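Local coordinates for ethanolamine utilization protein EutL (Clostridium perfringens E str. JGS1987, PDB 4TME) that forms a trimeric shell component of the ethanolamine-utilization bacterial microcompartment, with two BMC domains per chain and a pore whose opening is probably controlled by ethanolamine binding, at residues Ala50-Glu53 against Ala54-Ala57; Leu103-Ile106 against Asp107-Val110; Ser114-Asp118 against Asp119-Tyr123. All coordinates share one frame; numbering follows the deposited sequence.

How the contacts relate
None of the three contacts closes a long loop; each is made within one continuous run of chain, and they follow in series without nesting or crossing. Contact 1 (50-57) comes first, on helix 44-57. Contact 2 (103-110) is where helix 92-106 runs out into a loop, and it meets contact 1 directly, Phe105 and Ile106 packing on Ala50, so the two helices are joined there. Contact 3 (114-123) follows and closes the short hairpin loop between strands 112-114 and 122-128, which contains a type I turn. It lies in the six-stranded sheet, whereas helices 44-57 and 92-106 pack on strands of the four-stranded one.

Contact 1 (Ala50-Glu53 against Ala54-Ala57); sequences ALDE and ATKA
The carboxylate of Glu53 lies between Lys56 and the ring of Phe105. The end of the lysine reaches over one face, with Lys56 CE 3.6 Å from Glu53 CD. On the other side of the plane is the ring edge atom Phe105 CD1, 3.8 Å from Glu53 CG. Lys56 NZ and Glu53 OE1 form a salt bridge of 3.2 Å, a weak hydrogen bond in which the ammonium stands well out of the carboxylate plane. Glu53 bends at chi2 (69°) and Lys56 at chi3 (-81°), which turns both chains along the helix surface until their ends overlap. The stronger hydrogen bond of Lys56 NZ goes to Arg130 O.

This is an i to i+3 ion pair on helix 44-57 of the first BMC domain, where Ala54 and Leu51 face strand 83-89 and Ala50 and Ala54 pack on helix 92-106. The i to i+4 bond from Ala54 N to Ala50 O is 2.9 Å. Further along, Lys56 N reaches Glu53 O at 3.0 Å, three residues back.

Thr55 OG1 gives a bond of 2.7 Å to Asp52 O, in the carbonyl plane and on a lone pair, and takes one from Ser133 N. The buried carboxylate of Asp52 likewise accepts from Gly132 N and Leu135 N, at the start of helix 133-139.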
ATOM      1  N   ALA C  50       3.483   7.294 -21.601  1.00 20.82           N
ATOM      2  CA  ALA C  50       2.495   7.840 -22.537  1.00 21.63           C
ATOM      3  C   ALA C  50       2.079   9.268 -22.191  1.00 21.61           C
ATOM      4  O   ALA C  50       1.890  10.103 -23.097  1.00 23.62           O
ATOM      5  CB  ALA C  50       1.289   6.938 -22.586  1.00 22.16           C
ATOM      6  N   LEU C  51       1.902   9.548 -20.903  1.00 20.90           N
ATOM      7  CA  LEU C  51       1.565  10.894 -20.445  1.00 21.30           C
ATOM      8  C   LEU C  51       2.692  11.874 -20.762  1.00 22.90           C
ATOM      9  O   LEU C  51       2.454  13.025 -21.137  1.00 23.68           O
ATOM     10  CB  LEU C  51       1.286  10.888 -18.933  1.00 21.37           C
ATOM     11  CG  LEU C  51      -0.016  10.173 -18.538  1.00 22.11           C
ATOM     12  CD1 LEU C  51      -0.019   9.867 -17.035  1.00 23.25           C
ATOM     13  CD2 LEU C  51      -1.223  11.015 -18.943  1.00 23.05           C
ATOM     14  N   ASP C  52       3.933  11.428 -20.617  1.00 22.27           N
ATOM     15  CA  ASP C  52       5.059  12.250 -21.035  1.00 23.15           C
ATOM     16  C   ASP C  52       5.010  12.536 -22.537  1.00 25.12           C
ATOM     17  O   ASP C  52       5.234  13.665 -22.980  1.00 25.17           O
ATOM     18  CB  ASP C  52       6.381  11.571 -20.645  1.00 24.10           C
ATOM     19  CG  ASP C  52       7.575  12.454 -20.923  1.00 25.21           C
ATOM     20  OD1 ASP C  52       7.642  13.531 -20.300  1.00 25.85           O
ATOM     21  OD2 ASP C  52       8.445  12.077 -21.734  1.00 26.03           O
ATOM     22  N   GLU C  53       4.671  11.523 -23.322  1.00 25.25           N
ATOM     23  CA  GLU C  53       4.521  11.718 -24.751  1.00 27.98           C
ATOM     24  C   GLU C  53       3.425  12.757 -25.021  1.00 25.92           C
ATOM     25  O   GLU C  53       3.584  13.596 -25.924  1.00 27.47           O
ATOM     26  CB  GLU C  53       4.218  10.379 -25.424  1.00 33.52           C
ATOM     27  CG  GLU C  53       4.214  10.411 -26.930  1.00 40.20           C
ATOM     28  CD  GLU C  53       5.600  10.626 -27.543  1.00 42.50           C
ATOM     29  OE1 GLU C  53       6.650  10.130 -27.045  1.00 42.55           O
ATOM     30  OE2 GLU C  53       5.624  11.312 -28.555  1.00 44.04           O
ATOM     31  N   ALA C  54       2.333  12.726 -24.249  1.00 23.67           N
ATOM     32  CA  ALA C  54       1.245  13.703 -24.421  1.00 24.60           C
ATOM     33  C   ALA C  54       1.740  15.146 -24.232  1.00 25.20           C
ATOM     34  O   ALA C  54       1.288  16.050 -24.932  1.00 24.61           O
ATOM     35  CB  ALA C  54       0.104  13.420 -23.464  1.00 24.89           C
ATOM     36  N   THR C  55       2.688  15.370 -23.312  1.00 24.16           N
ATOM     37  CA  THR C  55       3.186  16.737 -23.099  1.00 24.24           C
ATOM     38  C   THR C  55       4.023  17.249 -24.285  1.00 26.84           C
ATOM     39  O   THR C  55       4.302  18.454 -24.376  1.00 28.19           O
ATOM     40  CB  THR C  55       4.033  16.866 -21.789  1.00 25.37           C
ATOM     41  OG1 THR C  55       5.296  16.190 -21.942  1.00 26.67           O
ATOM     42  CG2 THR C  55       3.272  16.342 -20.562  1.00 24.18           C
ATOM     43  N   LYS C  56       4.418  16.361 -25.207  1.00 25.56           N
ATOM     44  CA  LYS C  56       5.132  16.770 -26.414  1.00 26.19           C
ATOM     45  C   LYS C  56       4.143  17.091 -27.556  1.00 27.40           C
ATOM     46  O   LYS C  56       4.456  17.814 -28.505  1.00 29.51           O
ATOM     47  CB  LYS C  56       6.101  15.671 -26.850  1.00 27.70           C
ATOM     48  CG  LYS C  56       7.221  15.415 -25.857  1.00 30.42           C
ATOM     49  CD  LYS C  56       8.327  14.538 -26.431  1.00 34.09           C
ATOM     50  CE  LYS C  56       7.981  13.065 -26.379  1.00 35.06           C
ATOM     51  NZ  LYS C  56       9.010  12.223 -27.109  1.00 35.60           N
ATOM     52  N   ALA C  57       2.932  16.560 -27.429  1.00 28.77           N
ATOM     53  CA  ALA C  57       1.934  16.583 -28.513  1.00 28.85           C
ATOM     54  C   ALA C  57       0.913  17.707 -28.403  1.00 27.88           C
ATOM     55  O   ALA C  57       0.257  18.058 -29.380  1.00 29.71           O
ATOM     56  CB  ALA C  57       1.176  15.242 -28.533  1.00 29.57           C
TER

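Contact 2 (Leu103-Ile106 against Asp107-Val110); sequences LDFI and DSGV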
ATOM      1  N   LEU C 103      -3.358   7.804 -25.528  1.00 25.47           N
ATOM      2  CA  LEU C 103      -3.960   6.552 -25.941  1.00 25.08           C
ATOM      3  C   LEU C 103      -3.175   5.922 -27.064  1.00 27.51           C
ATOM      4  O   LEU C 103      -2.921   4.717 -27.069  1.00 28.65           O
ATOM      5  CB  LEU C 103      -5.399   6.802 -26.407  1.00 24.06           C
ATOM      6  CG  LEU C 103      -6.379   7.174 -25.317  1.00 28.19           C
ATOM      7  CD1 LEU C 103      -7.639   7.814 -25.915  1.00 27.19           C
ATOM      8  CD2 LEU C 103      -6.731   5.950 -24.565  1.00 33.21           C
ATOM      9  N   ASP C 104      -2.802   6.729 -28.050  1.00 27.00           N
ATOM     10  CA  ASP C 104      -2.075   6.177 -29.180  1.00 29.03           C
ATOM     11  C   ASP C 104      -0.731   5.598 -28.739  1.00 29.16           C
ATOM     12  O   ASP C 104      -0.300   4.562 -29.260  1.00 30.25           O
ATOM     13  CB  ASP C 104      -1.876   7.225 -30.258  1.00 30.68           C
ATOM     14  CG  ASP C 104      -3.156   7.547 -31.000  1.00 35.72           C
ATOM     15  OD1 ASP C 104      -4.211   6.888 -30.784  1.00 38.10           O
ATOM     16  OD2 ASP C 104      -3.105   8.491 -31.795  1.00 37.34           O
ATOM     17  N   PHE C 105      -0.076   6.241 -27.776  1.00 26.53           N
ATOM     18  CA  PHE C 105       1.206   5.729 -27.312  1.00 27.51           C
ATOM     19  C   PHE C 105       1.034   4.407 -26.572  1.00 27.23           C
ATOM     20  O   PHE C 105       1.817   3.476 -26.759  1.00 28.70           O
ATOM     21  CB  PHE C 105       1.932   6.723 -26.402  1.00 27.95           C
ATOM     22  CG  PHE C 105       3.346   6.301 -26.094  1.00 30.39           C
ATOM     23  CD1 PHE C 105       4.377   6.616 -26.974  1.00 32.14           C
ATOM     24  CD2 PHE C 105       3.629   5.550 -24.978  1.00 31.39           C
ATOM     25  CE1 PHE C 105       5.678   6.211 -26.710  1.00 33.27           C
ATOM     26  CE2 PHE C 105       4.931   5.135 -24.715  1.00 32.57           C
ATOM     27  CZ  PHE C 105       5.943   5.467 -25.584  1.00 32.56           C
ATOM     28  N   ILE C 106       0.002   4.309 -25.748  1.00 26.37           N
ATOM     29  CA  ILE C 106      -0.196   3.101 -24.960  1.00 26.57           C
ATOM     30  C   ILE C 106      -0.408   1.925 -25.893  1.00 29.51           C
ATOM     31  O   ILE C 106       0.018   0.809 -25.598  1.00 30.48           O
ATOM     32  CB  ILE C 106      -1.376   3.263 -23.999  1.00 24.77           C
ATOM     33  CG1 ILE C 106      -1.011   4.301 -22.925  1.00 24.26           C
ATOM     34  CG2 ILE C 106      -1.752   1.946 -23.339  1.00 24.89           C
ATOM     35  CD1 ILE C 106      -2.134   4.657 -21.992  1.00 25.27           C
ATOM     36  N   ASP C 107      -1.059   2.171 -27.016  1.00 28.71           N
ATOM     37  CA  ASP C 107      -1.308   1.085 -27.971  1.00 33.52           C
ATOM     38  C   ASP C 107      -0.255   0.990 -29.083  1.00 31.58           C
ATOM     39  O   ASP C 107      -0.502   0.370 -30.108  1.00 34.03           O
ATOM     40  CB  ASP C 107      -2.701   1.236 -28.579  1.00 43.36           C
ATOM     41  CG  ASP C 107      -3.283  -0.104 -29.060  1.00 53.37           C
ATOM     42  OD1 ASP C 107      -3.053  -1.151 -28.395  1.00 52.83           O
ATOM     43  OD2 ASP C 107      -3.964  -0.106 -30.108  1.00 55.77           O
ATOM     44  N   SER C 108       0.931   1.558 -28.872  1.00 30.63           N
ATOM     45  CA  SER C 108       1.928   1.669 -29.951  1.00 32.35           C
ATOM     46  C   SER C 108       2.863   0.461 -30.091  1.00 34.95           C
ATOM     47  O   SER C 108       3.618   0.376 -31.075  1.00 35.38           O
ATOM     48  CB  SER C 108       2.795   2.921 -29.766  1.00 31.14           C
ATOM     49  OG  SER C 108       3.635   2.830 -28.629  1.00 30.89           O
ATOM     50  N   GLY C 109       2.811  -0.456 -29.132  1.00 36.92           N
ATOM     51  CA  GLY C 109       3.674  -1.632 -29.113  1.00 39.28           C
ATOM     52  C   GLY C 109       4.619  -1.663 -27.923  1.00 38.44           C
ATOM     53  O   GLY C 109       5.372  -2.621 -27.732  1.00 42.12           O
ATOM     54  N   VAL C 110       4.623  -0.600 -27.131  0.66 34.95           N
ATOM     55  CA  VAL C 110       5.439  -0.591 -25.929  0.66 33.61           C
ATOM     56  C   VAL C 110       4.792  -1.514 -24.903  0.66 31.62           C
ATOM     57  O   VAL C 110       3.639  -1.918 -25.053  0.66 31.97           O
ATOM     58  CB  VAL C 110       5.615   0.829 -25.353  0.66 35.31           C
ATOM     59  CG1 VAL C 110       6.457   1.689 -26.309  0.66 37.04           C
ATOM     60  CG2 VAL C 110       4.269   1.479 -25.084  0.66 37.08           C
TER
HETATM   61  O   HOH W   1       1.529  -1.134 -26.569  1.00 31.00           O
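Hydrogen bonds to one carbonyl tie Ser108 back to Phe105. Ser108 OG donates to Phe105 O over 2.7 Å, lying in the carbonyl plane on a lone pair, and Ser108 N reaches the same oxygen at 3.0 Å from well above that plane. The serine hydroxyl sits between its own backbone N and carbonyl carbon (chi1 68°), and this swings it back over the preceding turn. One residue earlier, Asp107 N still makes the helical i to i+4 bond, 3.2 Å to Leu103 O.

These bonds finish helix 92-106 of the BMC domain: Asp107 is the first residue to abandon helical backbone angles, and the chain then turns through Gly109, whose positive phi of 116° suits glycine, towards strand 112-114. Three backbone groups in this turn share a single water. It donates to Ile106 O at 2.6 Å and to Val110 O at 2.7 Å, and accepts from Gly109 N at 2.9 Å, so it bridges the last residue of the helix to the loop beyond.

The remaining interactions are packing, most of it around the Phe105 ring. Ser108 OG stands 4.2 Å above its plane, over the centre of one face, so the hydroxyl that holds the carbonyl also lies against the aromatic surface. Val110 approaches at about a right angle to Phe105; in the conformer described, one of two modelled, its CG2 methyl is 3.7 Å from Phe105 CE2, so this contact is less certain than the others. The Phe105 side chain also packs on Thr49 and Ala50 of helix 44-57. Ile106 packs on Val10 of strand 10-16, and Leu103 reaches Phe217 of a second subunit.

Contact 3 (Ser114-Asp118 against Asp119-Tyr123); sequences SANED and DSICY
Asn116 and Ser120 adopt the same first torsion (chi1 64° and 62°), each carrying its polar group between backbone N and carbonyl carbon, and this turns the two side chains towards each other. Asn116 ND2 donates to Ser120 OG at 2.9 Å, while Asn116 OD1 takes Ser120 N, also at 2.9 Å, in its plane and on a lone pair. Ser120 OG donates a hydrogen bond of 2.7 Å to Asp118 OD1, on the syn side but tilted out of the carboxylate plane.

Asn116 to Asp119 is a type I turn, closed by Asp119 N to Asn116 O, and its last residue has left-handed helical backbone angles. Ser114 OG donates to Asp119 OD1 at 2.7 Å from above the carboxylate plane and accepts from Asn116 N, an ST turn. Asp119 OD1 also receives Met1 N.

The hairpin zips at Ala115 N to Ile121 O, 2.8 Å and nearly straight (168°). Beyond it, strands 112-114 and 122-128 run antiparallel, Ser114 facing Cys122 as a non-hydrogen-bonded pair. Cys122 packs on Phe112 and Phe184, which line an ethanolamine pocket. Ala115, Ile121 and Tyr123 pack against helix 193-212, and Ile121 also meets Leu79 of a third subunit.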
ATOM      1  N   SER C 114       8.002 -10.213 -20.818  1.00 27.25           N
ATOM      2  CA  SER C 114       8.056 -11.397 -19.970  1.00 27.33           C
ATOM      3  C   SER C 114       9.471 -11.962 -19.865  1.00 27.04           C
ATOM      4  O   SER C 114      10.187 -12.035 -20.854  1.00 27.45           O
ATOM      5  CB  SER C 114       7.128 -12.489 -20.512  1.00 28.91           C
ATOM      6  OG  SER C 114       7.312 -13.682 -19.744  1.00 28.58           O
ATOM      7  N   ALA C 115       9.838 -12.407 -18.659  1.00 28.64           N
ATOM      8  CA  ALA C 115      11.142 -13.028 -18.420  1.00 30.60           C
ATOM      9  C   ALA C 115      11.058 -14.552 -18.260  1.00 32.59           C
ATOM     10  O   ALA C 115      12.086 -15.206 -18.071  1.00 34.66           O
ATOM     11  CB  ALA C 115      11.787 -12.401 -17.168  1.00 29.04           C
ATOM     12  N   ASN C 116       9.860 -15.137 -18.346  1.00 30.19           N
ATOM     13  CA  ASN C 116       9.763 -16.585 -18.167  1.00 31.95           C
ATOM     14  C   ASN C 116       8.515 -17.207 -18.796  1.00 33.73           C
ATOM     15  O   ASN C 116       7.706 -16.519 -19.433  1.00 32.15           O
ATOM     16  CB  ASN C 116       9.842 -16.940 -16.662  1.00 30.82           C
ATOM     17  CG  ASN C 116       8.676 -16.386 -15.848  1.00 30.69           C
ATOM     18  OD1 ASN C 116       7.723 -15.825 -16.390  1.00 31.30           O
ATOM     19  ND2 ASN C 116       8.751 -16.549 -14.527  1.00 30.12           N
ATOM     20  N   GLU C 117       8.365 -18.517 -18.619  1.00 36.79           N
ATOM     21  CA  GLU C 117       7.419 -19.271 -19.444  1.00 40.96           C
ATOM     22  C   GLU C 117       5.976 -18.869 -19.178  1.00 39.64           C
ATOM     23  O   GLU C 117       5.174 -18.814 -20.117  1.00 41.84           O
ATOM     24  CB  GLU C 117       7.595 -20.777 -19.223  1.00 47.35           C
ATOM     25  CG  GLU C 117       6.650 -21.653 -20.060  1.00 58.51           C
ATOM     26  CD  GLU C 117       6.775 -21.408 -21.565  1.00 71.37           C
ATOM     27  OE1 GLU C 117       7.908 -21.176 -22.047  1.00 77.10           O
ATOM     28  OE2 GLU C 117       5.738 -21.445 -22.267  1.00 75.76           O
ATOM     29  N   ASP C 118       5.634 -18.577 -17.923  1.00 35.65           N
ATOM     30  CA  ASP C 118       4.248 -18.230 -17.608  1.00 36.11           C
ATOM     31  C   ASP C 118       4.042 -16.732 -17.365  1.00 33.96           C
ATOM     32  O   ASP C 118       2.995 -16.319 -16.860  1.00 34.02           O
ATOM     33  CB  ASP C 118       3.748 -19.047 -16.406  1.00 38.93           C
ATOM     34  CG  ASP C 118       4.496 -18.743 -15.134  1.00 41.11           C
ATOM     35  OD1 ASP C 118       5.574 -18.117 -15.209  1.00 38.08           O
ATOM     36  OD2 ASP C 118       4.006 -19.148 -14.052  1.00 45.54           O
ATOM     37  N   ASP C 119       5.013 -15.914 -17.777  1.00 32.63           N
ATOM     38  CA  ASP C 119       4.915 -14.460 -17.665  1.00 30.31           C
ATOM     39  C   ASP C 119       4.691 -14.018 -16.209  1.00 28.05           C
ATOM     40  O   ASP C 119       4.026 -13.010 -15.948  1.00 28.70           O
ATOM     41  CB  ASP C 119       3.774 -13.898 -18.541  1.00 32.80           C
ATOM     42  CG  ASP C 119       3.885 -14.306 -19.995  1.00 35.80           C
ATOM     43  OD1 ASP C 119       4.969 -14.769 -20.423  1.00 33.43           O
ATOM     44  OD2 ASP C 119       2.869 -14.159 -20.719  1.00 39.83           O
ATOM     45  N   SER C 120       5.261 -14.762 -15.263  1.00 28.26           N
ATOM     46  CA  SER C 120       5.111 -14.418 -13.853  1.00 28.08           C
ATOM     47  C   SER C 120       6.262 -13.529 -13.366  1.00 26.59           C
ATOM     48  O   SER C 120       6.272 -13.088 -12.218  1.00 26.68           O
ATOM     49  CB  SER C 120       5.025 -15.692 -13.003  1.00 30.40           C
ATOM     50  OG  SER C 120       6.203 -16.467 -13.109  1.00 32.12           O
ATOM     51  N   ILE C 121       7.237 -13.276 -14.233  1.00 24.82           N
ATOM     52  CA  ILE C 121       8.223 -12.223 -13.979  1.00 23.76           C
ATOM     53  C   ILE C 121       8.256 -11.381 -15.231  1.00 24.52           C
ATOM     54  O   ILE C 121       8.317 -11.924 -16.326  1.00 27.09           O
ATOM     55  CB  ILE C 121       9.645 -12.787 -13.690  1.00 26.04           C
ATOM     56  CG1 ILE C 121       9.621 -13.679 -12.451  1.00 26.09           C
ATOM     57  CG2 ILE C 121      10.643 -11.655 -13.489  1.00 26.36           C
ATOM     58  CD1 ILE C 121      10.907 -14.453 -12.220  1.00 27.04           C
ATOM     59  N   CYS C 122       8.218 -10.063 -15.077  0.78 24.54           N
ATOM     60  CA  CYS C 122       8.253  -9.164 -16.216  0.78 25.39           C
ATOM     61  C   CYS C 122       8.985  -7.877 -15.862  0.78 24.77           C
ATOM     62  O   CYS C 122       9.127  -7.533 -14.673  0.78 24.39           O
ATOM     63  CB  CYS C 122       6.838  -8.836 -16.689  0.78 26.10           C
ATOM     64  SG  CYS C 122       5.878  -7.928 -15.451  0.78 30.67           S
ATOM     65  N   TYR C 123       9.418  -7.153 -16.888  1.00 24.33           N
ATOM     66  CA  TYR C 123      10.192  -5.945 -16.672  1.00 23.74           C
ATOM     67  C   TYR C 123       9.964  -4.953 -17.795  1.00 23.01           C
ATOM     68  O   TYR C 123       9.464  -5.297 -18.870  1.00 25.16           O
ATOM     69  CB  TYR C 123      11.689  -6.273 -16.592  1.00 23.56           C
ATOM     70  CG  TYR C 123      12.216  -6.923 -17.851  1.00 24.87           C
ATOM     71  CD1 TYR C 123      12.188  -8.304 -18.013  1.00 27.12           C
ATOM     72  CD2 TYR C 123      12.743  -6.162 -18.880  1.00 26.77           C
ATOM     73  CE1 TYR C 123      12.663  -8.899 -19.174  1.00 29.08           C
ATOM     74  CE2 TYR C 123      13.211  -6.744 -20.031  1.00 29.56           C
ATOM     75  CZ  TYR C 123      13.176  -8.112 -20.176  1.00 30.01           C
ATOM     76  OH  TYR C 123      13.657  -8.679 -21.334  1.00 31.38           O
TER